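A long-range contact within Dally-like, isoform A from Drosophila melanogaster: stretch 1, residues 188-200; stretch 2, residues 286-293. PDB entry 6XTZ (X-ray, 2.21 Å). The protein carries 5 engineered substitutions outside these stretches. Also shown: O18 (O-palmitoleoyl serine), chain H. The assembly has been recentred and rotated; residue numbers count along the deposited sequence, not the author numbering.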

ATOM      1  N   LYS A 188      30.750   4.712  -5.426  1.00 47.09           N
ATOM      2  CA  LYS A 188      29.920   5.139  -4.305  1.00 48.38           C
ATOM      3  C   LYS A 188      28.737   5.969  -4.784  1.00 48.95           C
ATOM      4  O   LYS A 188      27.627   5.848  -4.254  1.00 47.84           O
ATOM      5  N   LEU A 189      28.953   6.814  -5.794  1.00 48.46           N
ATOM      6  CA  LEU A 189      27.870   7.648  -6.300  1.00 47.34           C
ATOM      7  C   LEU A 189      26.865   6.825  -7.098  1.00 47.35           C
ATOM      8  O   LEU A 189      25.657   7.077  -7.033  1.00 42.78           O
ATOM      9  N   SER A 190      27.345   5.832  -7.852  1.00 48.11           N
ATOM     10  CA  SER A 190      26.443   5.009  -8.651  1.00 47.49           C
ATOM     11  C   SER A 190      25.496   4.206  -7.770  1.00 44.04           C
ATOM     12  O   SER A 190      24.315   4.048  -8.098  1.00 47.89           O
ATOM     13  N   VAL A 191      25.995   3.686  -6.647  1.00 40.18           N
ATOM     14  CA  VAL A 191      25.146   2.896  -5.762  1.00 47.34           C
ATOM     15  C   VAL A 191      24.134   3.787  -5.054  1.00 47.98           C
ATOM     16  O   VAL A 191      22.954   3.437  -4.939  1.00 39.97           O
ATOM     17  N   GLN A 192      24.575   4.953  -4.572  1.00 46.15           N
ATOM     18  CA  GLN A 192      23.660   5.854  -3.878  1.00 49.11           C
ATOM     19  C   GLN A 192      22.580   6.385  -4.810  1.00 50.07           C
ATOM     20  O   GLN A 192      21.443   6.606  -4.373  1.00 46.06           O
ATOM     21  N   ILE A 193      22.904   6.591  -6.088  1.00 47.38           N
ATOM     22  CA  ILE A 193      21.884   6.992  -7.053  1.00 41.14           C
ATOM     23  C   ILE A 193      20.931   5.836  -7.332  1.00 45.73           C
ATOM     24  O   ILE A 193      19.707   6.016  -7.371  1.00 46.38           O
ATOM     25  N   LYS A 194      21.474   4.632  -7.525  1.00 46.01           N
ATOM     26  CA  LYS A 194      20.635   3.474  -7.813  1.00 43.32           C
ATOM     27  C   LYS A 194      19.682   3.186  -6.660  1.00 45.73           C
ATOM     28  O   LYS A 194      18.481   2.986  -6.869  1.00 38.56           O
ATOM     29  N   ARG A 195      20.203   3.165  -5.429  1.00 45.96           N
ATOM     30  CA  ARG A 195      19.345   2.947  -4.267  1.00 44.72           C
ATOM     31  C   ARG A 195      18.245   3.996  -4.190  1.00 45.25           C
ATOM     32  O   ARG A 195      17.093   3.678  -3.875  1.00 45.95           O
ATOM     33  N   SER A 196      18.584   5.255  -4.475  1.00 45.07           N
ATOM     34  CA  SER A 196      17.613   6.336  -4.353  1.00 47.05           C
ATOM     35  C   SER A 196      16.486   6.184  -5.368  1.00 44.55           C
ATOM     36  O   SER A 196      15.308   6.338  -5.030  1.00 45.17           O
ATOM     37  N   PHE A 197      16.830   5.876  -6.620  1.00 43.08           N
ATOM     38  CA  PHE A 197      15.811   5.777  -7.660  1.00 39.77           C
ATOM     39  C   PHE A 197      14.950   4.532  -7.489  1.00 42.57           C
ATOM     40  O   PHE A 197      13.745   4.562  -7.770  1.00 42.81           O
ATOM     41  N   VAL A 198      15.543   3.425  -7.035  1.00 44.54           N
ATOM     42  CA  VAL A 198      14.757   2.220  -6.789  1.00 44.11           C
ATOM     43  C   VAL A 198      13.790   2.445  -5.634  1.00 41.00           C
ATOM     44  O   VAL A 198      12.608   2.099  -5.717  1.00 41.48           O
ATOM     45  N   ALA A 199      14.275   3.042  -4.542  1.00 41.47           N
ATOM     46  CA  ALA A 199      13.407   3.300  -3.398  1.00 38.78           C
ATOM     47  C   ALA A 199      12.322   4.313  -3.741  1.00 42.48           C
ATOM     48  O   ALA A 199      11.180   4.184  -3.285  1.00 46.00           O
ATOM     49  N   THR A 200      12.655   5.322  -4.548  1.00 41.11           N
ATOM     50  CA  THR A 200      11.675   6.348  -4.893  1.00 39.86           C
ATOM     51  C   THR A 200      10.574   5.780  -5.780  1.00 41.91           C
ATOM     52  O   THR A 200       9.384   6.015  -5.536  1.00 40.96           O
ATOM     53  N   SER A 286      18.896   8.441   4.287  1.00 50.55           N
ATOM     54  CA  SER A 286      20.089   8.055   3.538  1.00 51.86           C
ATOM     55  C   SER A 286      19.834   8.030   2.036  1.00 52.22           C
ATOM     56  O   SER A 286      20.682   8.463   1.248  1.00 45.04           O
ATOM     57  N   PHE A 287      18.678   7.523   1.618  1.00 49.73           N
ATOM     58  CA  PHE A 287      18.392   7.347   0.202  1.00 43.97           C
ATOM     59  C   PHE A 287      17.800   8.594  -0.441  1.00 45.65           C
ATOM     60  O   PHE A 287      17.369   8.532  -1.597  1.00 50.12           O
ATOM     61  N   ASN A 288      17.766   9.715   0.275  1.00 42.41           N
ATOM     62  CA  ASN A 288      17.206  10.938  -0.283  1.00 48.12           C
ATOM     63  C   ASN A 288      18.032  11.397  -1.478  1.00 50.77           C
ATOM     64  O   ASN A 288      19.259  11.501  -1.399  1.00 49.51           O
ATOM     65  N   ILE A 289      17.348  11.671  -2.592  1.00 54.90           N
ATOM     66  CA  ILE A 289      18.040  12.055  -3.816  1.00 54.93           C
ATOM     67  C   ILE A 289      18.728  13.406  -3.673  1.00 56.44           C
ATOM     68  O   ILE A 289      19.638  13.722  -4.449  1.00 54.15           O
ATOM     69  N   VAL A 290      18.325  14.216  -2.692  1.00 59.75           N
ATOM     70  CA  VAL A 290      18.997  15.489  -2.463  1.00 63.65           C
ATOM     71  C   VAL A 290      20.352  15.268  -1.802  1.00 66.09           C
ATOM     72  O   VAL A 290      21.286  16.055  -2.003  1.00 64.25           O
ATOM     73  N   MET A 291      20.495  14.192  -1.026  1.00 68.89           N
ATOM     74  CA  MET A 291      21.739  13.917  -0.320  1.00 76.84           C
ATOM     75  C   MET A 291      22.874  13.503  -1.246  1.00 81.19           C
ATOM     76  O   MET A 291      24.030  13.498  -0.812  1.00 88.37           O
ATOM     77  N   VAL A 292      22.581  13.158  -2.502  1.00 82.68           N
ATOM     78  CA  VAL A 292      23.625  12.793  -3.454  1.00 86.18           C
ATOM     79  C   VAL A 292      23.980  13.933  -4.400  1.00 87.67           C
ATOM     80  O   VAL A 292      25.020  13.859  -5.076  1.00 86.23           O
ATOM     81  N   VAL A 293      23.164  14.983  -4.468  1.00 89.91           N
ATOM     82  CA  VAL A 293      23.428  16.111  -5.351  1.00 87.78           C
ATOM     83  C   VAL A 293      23.867  17.362  -4.599  1.00 85.30           C
ATOM     84  O   VAL A 293      24.511  18.232  -5.207  1.00 84.68           O
TER

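What fixes F287 against the helix? F287 has the most surface covered of any residue here; its side chain points toward stretch 1 with chi1 in m. R195, also m, sets CB over one ring face, 3.8 Å from the centroid of the F287 ring, in a CH-pi contact. A199 CB meets the ring edge, 3.9 Å from F287 CD2.

How does V292 fill the other end? It points toward the helix in rotamer m and packs among three side chains. V292 CG1 lies 3.8 Å from Q192 CB, V292 CG2 lies 4.3 Å from I193 CG1, and V292 CB lies 4.3 Å from L189 CD1.

Where is the polar link? S196, chi1 t, donates from OG to F287 O at 2.6 Å, a short hydrogen bond that ties the helix to the loop backbone where the CA atoms of the two stretches come nearest, S196 CA to F287 CA 4.7 Å. I289 N instead donates to water 1 (N to water O 3.1 Å), which in turn donates a weak bond to T200 OG1 (water O to T200 OG1 3.4 Å).

What does the lipid add? I289, chi1 t and chi2 p, sets CD1 3.8 Å from F197 CE1, while its CG1 lies 3.5 Å from O18 C6. The palmitoleoyl chain also reaches L189, whose CD2 is 3.7 Å from O18 C16, so it touches both stretches.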

ATOM      1  CB  LYS A 188      30.755   5.926  -3.296  1.00 49.05           C
ATOM      2  CG  LYS A 188      31.720   5.078  -2.479  1.00 55.61           C
ATOM      3  CD  LYS A 188      32.514   5.938  -1.509  1.00 55.44           C
ATOM      4  CE  LYS A 188      33.373   5.088  -0.585  1.00 62.87           C
ATOM      5  NZ  LYS A 188      32.553   4.218   0.298  1.00 68.93           N
ATOM      6  CB  LEU A 189      28.439   8.782  -7.152  1.00 45.69           C
ATOM      7  CG  LEU A 189      27.458   9.846  -7.647  1.00 47.66           C
ATOM      8  CD1 LEU A 189      26.799  10.557  -6.476  1.00 48.02           C
ATOM      9  CD2 LEU A 189      28.169  10.841  -8.548  1.00 55.25           C
ATOM     10  CB  SER A 190      27.245   4.076  -9.558  1.00 50.06           C
ATOM     11  OG  SER A 190      28.033   4.810 -10.476  1.00 61.96           O
ATOM     12  CB  VAL A 191      26.006   2.107  -4.758  1.00 46.76           C
ATOM     13  CG1 VAL A 191      25.116   1.334  -3.799  1.00 46.48           C
ATOM     14  CG2 VAL A 191      26.938   1.163  -5.493  1.00 44.14           C
ATOM     15  CB  GLN A 192      24.439   7.004  -3.242  1.00 51.30           C
ATOM     16  CG  GLN A 192      25.347   6.564  -2.102  1.00 66.24           C
ATOM     17  CD  GLN A 192      26.197   7.695  -1.553  1.00 78.60           C
ATOM     18  OE1 GLN A 192      25.995   8.861  -1.892  1.00 84.42           O
ATOM     19  NE2 GLN A 192      27.156   7.353  -0.702  1.00 79.10           N
ATOM     20  CB  ILE A 193      22.543   7.508  -8.344  1.00 40.79           C
ATOM     21  CG1 ILE A 193      23.236   8.850  -8.096  1.00 40.62           C
ATOM     22  CG2 ILE A 193      21.515   7.636  -9.461  1.00 36.33           C
ATOM     23  CD1 ILE A 193      23.927   9.411  -9.319  1.00 42.71           C
ATOM     24  CB  LYS A 194      21.515   2.258  -8.114  1.00 41.30           C
ATOM     25  CG  LYS A 194      20.750   0.964  -8.365  1.00 41.64           C
ATOM     26  CD  LYS A 194      20.767   0.061  -7.140  1.00 39.83           C
ATOM     27  CE  LYS A 194      20.155  -1.291  -7.439  1.00 48.41           C
ATOM     28  NZ  LYS A 194      20.111  -2.153  -6.222  1.00 52.28           N
ATOM     29  CB  ARG A 195      20.173   2.969  -2.985  1.00 44.64           C
ATOM     30  CG  ARG A 195      21.127   1.807  -2.803  1.00 50.12           C
ATOM     31  CD  ARG A 195      22.055   2.106  -1.640  1.00 56.71           C
ATOM     32  NE  ARG A 195      22.844   0.952  -1.224  1.00 60.46           N
ATOM     33  CZ  ARG A 195      23.726   0.980  -0.232  1.00 59.79           C
ATOM     34  NH1 ARG A 195      23.928   2.105   0.441  1.00 50.73           N
ATOM     35  NH2 ARG A 195      24.404  -0.113   0.091  1.00 67.61           N
ATOM     36  CB  SER A 196      18.311   7.685  -4.519  1.00 47.21           C
ATOM     37  OG  SER A 196      17.425   8.752  -4.232  1.00 56.04           O
ATOM     38  CB  PHE A 197      16.466   5.797  -9.040  1.00 38.19           C
ATOM     39  CG  PHE A 197      16.648   7.179  -9.597  1.00 44.28           C
ATOM     40  CD1 PHE A 197      17.742   7.949  -9.235  1.00 42.73           C
ATOM     41  CD2 PHE A 197      15.720   7.711 -10.477  1.00 42.67           C
ATOM     42  CE1 PHE A 197      17.907   9.224  -9.743  1.00 38.55           C
ATOM     43  CE2 PHE A 197      15.881   8.985 -10.990  1.00 39.53           C
ATOM     44  CZ  PHE A 197      16.974   9.742 -10.622  1.00 39.80           C
ATOM     45  CB  VAL A 198      15.679   1.015  -6.530  1.00 40.81           C
ATOM     46  CG1 VAL A 198      14.858  -0.199  -6.125  1.00 36.89           C
ATOM     47  CG2 VAL A 198      16.502   0.705  -7.768  1.00 40.90           C
ATOM     48  CB  ALA A 199      14.235   3.781  -2.207  1.00 33.27           C
ATOM     49  CB  THR A 200      12.365   7.526  -5.581  1.00 42.47           C
ATOM     50  OG1 THR A 200      13.413   8.026  -4.740  1.00 42.75           O
ATOM     51  CG2 THR A 200      11.367   8.640  -5.856  1.00 29.14           C
ATOM     52  CB  SER A 286      20.582   6.687   4.010  1.00 52.93           C
ATOM     53  OG  SER A 286      20.631   6.625   5.423  1.00 59.87           O
ATOM     54  CB  PHE A 287      17.449   6.159  -0.007  1.00 42.87           C
ATOM     55  CG  PHE A 287      18.085   4.818   0.255  1.00 43.48           C
ATOM     56  CD1 PHE A 287      19.416   4.719   0.632  1.00 44.32           C
ATOM     57  CD2 PHE A 287      17.349   3.654   0.109  1.00 42.95           C
ATOM     58  CE1 PHE A 287      19.995   3.486   0.870  1.00 45.80           C
ATOM     59  CE2 PHE A 287      17.922   2.420   0.343  1.00 46.23           C
ATOM     60  CZ  PHE A 287      19.245   2.335   0.724  1.00 48.29           C
ATOM     61  CB  ASN A 288      17.155  12.029   0.786  1.00 55.64           C
ATOM     62  CG  ASN A 288      16.260  13.189   0.393  1.00 60.99           C
ATOM     63  OD1 ASN A 288      16.357  13.715  -0.715  1.00 63.04           O
ATOM     64  ND2 ASN A 288      15.373  13.584   1.299  1.00 59.15           N
ATOM     65  CB  ILE A 289      17.055  12.052  -5.000  1.00 52.34           C
ATOM     66  CG1 ILE A 289      17.811  12.021  -6.330  1.00 57.28           C
ATOM     67  CG2 ILE A 289      16.132  13.261  -4.937  1.00 50.21           C
ATOM     68  CD1 ILE A 289      18.756  10.850  -6.467  1.00 61.78           C
ATOM     69  CB  VAL A 290      18.095  16.418  -1.627  1.00 68.93           C
ATOM     70  CG1 VAL A 290      18.737  17.783  -1.448  1.00 75.52           C
ATOM     71  CG2 VAL A 290      16.731  16.558  -2.283  1.00 69.36           C
ATOM     72  CB  MET A 291      21.518  12.827   0.732  1.00 86.12           C
ATOM     73  CG  MET A 291      20.508  13.198   1.805  1.00 95.55           C
ATOM     74  SD  MET A 291      20.964  14.691   2.708  1.00105.06           S
ATOM     75  CE  MET A 291      22.532  14.194   3.419  1.00103.64           C
ATOM     76  CB  VAL A 292      23.230  11.544  -4.271  1.00 86.14           C
ATOM     77  CG1 VAL A 292      22.775  10.426  -3.343  1.00 84.58           C
ATOM     78  CG2 VAL A 292      22.148  11.886  -5.281  1.00 85.22           C
ATOM     79  CB  VAL A 293      22.204  16.425  -6.235  1.00 88.25           C
ATOM     80  CG1 VAL A 293      21.924  15.266  -7.178  1.00 87.67           C
ATOM     81  CG2 VAL A 293      20.992  16.718  -5.368  1.00 88.86           C
TER
HETATM   82  CA  O18 H 707      15.831  21.261  -4.180  1.00 92.73           C
HETATM   83  CB  O18 H 707      16.359  21.336  -5.603  1.00 93.70           C
HETATM   84  C1  O18 H 707      18.045  20.140  -6.756  1.00 89.14           C
HETATM   85  C2  O18 H 707      18.604  18.777  -7.036  1.00 85.44           C
HETATM   86  C3  O18 H 707      17.544  17.746  -7.400  1.00 81.25           C
HETATM   87  C4  O18 H 707      18.145  16.449  -7.923  1.00 77.07           C
HETATM   88  C5  O18 H 707      17.125  15.448  -8.438  1.00 70.80           C
HETATM   89  C6  O18 H 707      17.745  14.230  -9.106  1.00 68.05           C
HETATM   90  C7  O18 H 707      18.594  14.556 -10.322  1.00 65.96           C
HETATM   91  C8  O18 H 707      19.247  13.337 -10.971  1.00 63.23           C
HETATM   92  C9  O18 H 707      20.248  12.659 -10.088  1.00 63.83           C
HETATM   93  C10 O18 H 707      21.554  12.628 -10.272  1.00 63.81           C
HETATM   94  C11 O18 H 707      22.306  13.268 -11.398  1.00 68.67           C
HETATM   95  C12 O18 H 707      23.729  12.737 -11.550  1.00 73.19           C
HETATM   96  C13 O18 H 707      24.536  13.445 -12.629  1.00 75.23           C
HETATM   97  C14 O18 H 707      25.938  12.888 -12.829  1.00 73.23           C
HETATM   98  C15 O18 H 707      26.825  12.967 -11.602  1.00 73.60           C
HETATM   99  C16 O18 H 707      28.238  12.492 -11.860  1.00 72.86           C
HETATM  100  C   O18 H 707      14.673  20.272  -4.302  1.00 90.60           C
HETATM  101  N   O18 H 707      16.842  20.776  -3.256  1.00 91.58           N
HETATM  102  OG  O18 H 707      16.994  20.081  -5.936  1.00 92.25           O
HETATM  103  O11 O18 H 707      18.481  21.164  -7.207  1.00 86.85           O
HETATM  104  O   O18 H 707      13.567  20.547  -3.844  1.00 90.16           O
HETATM  105  O   HOH W   1      14.468  10.750  -3.032  1.00 47.91           O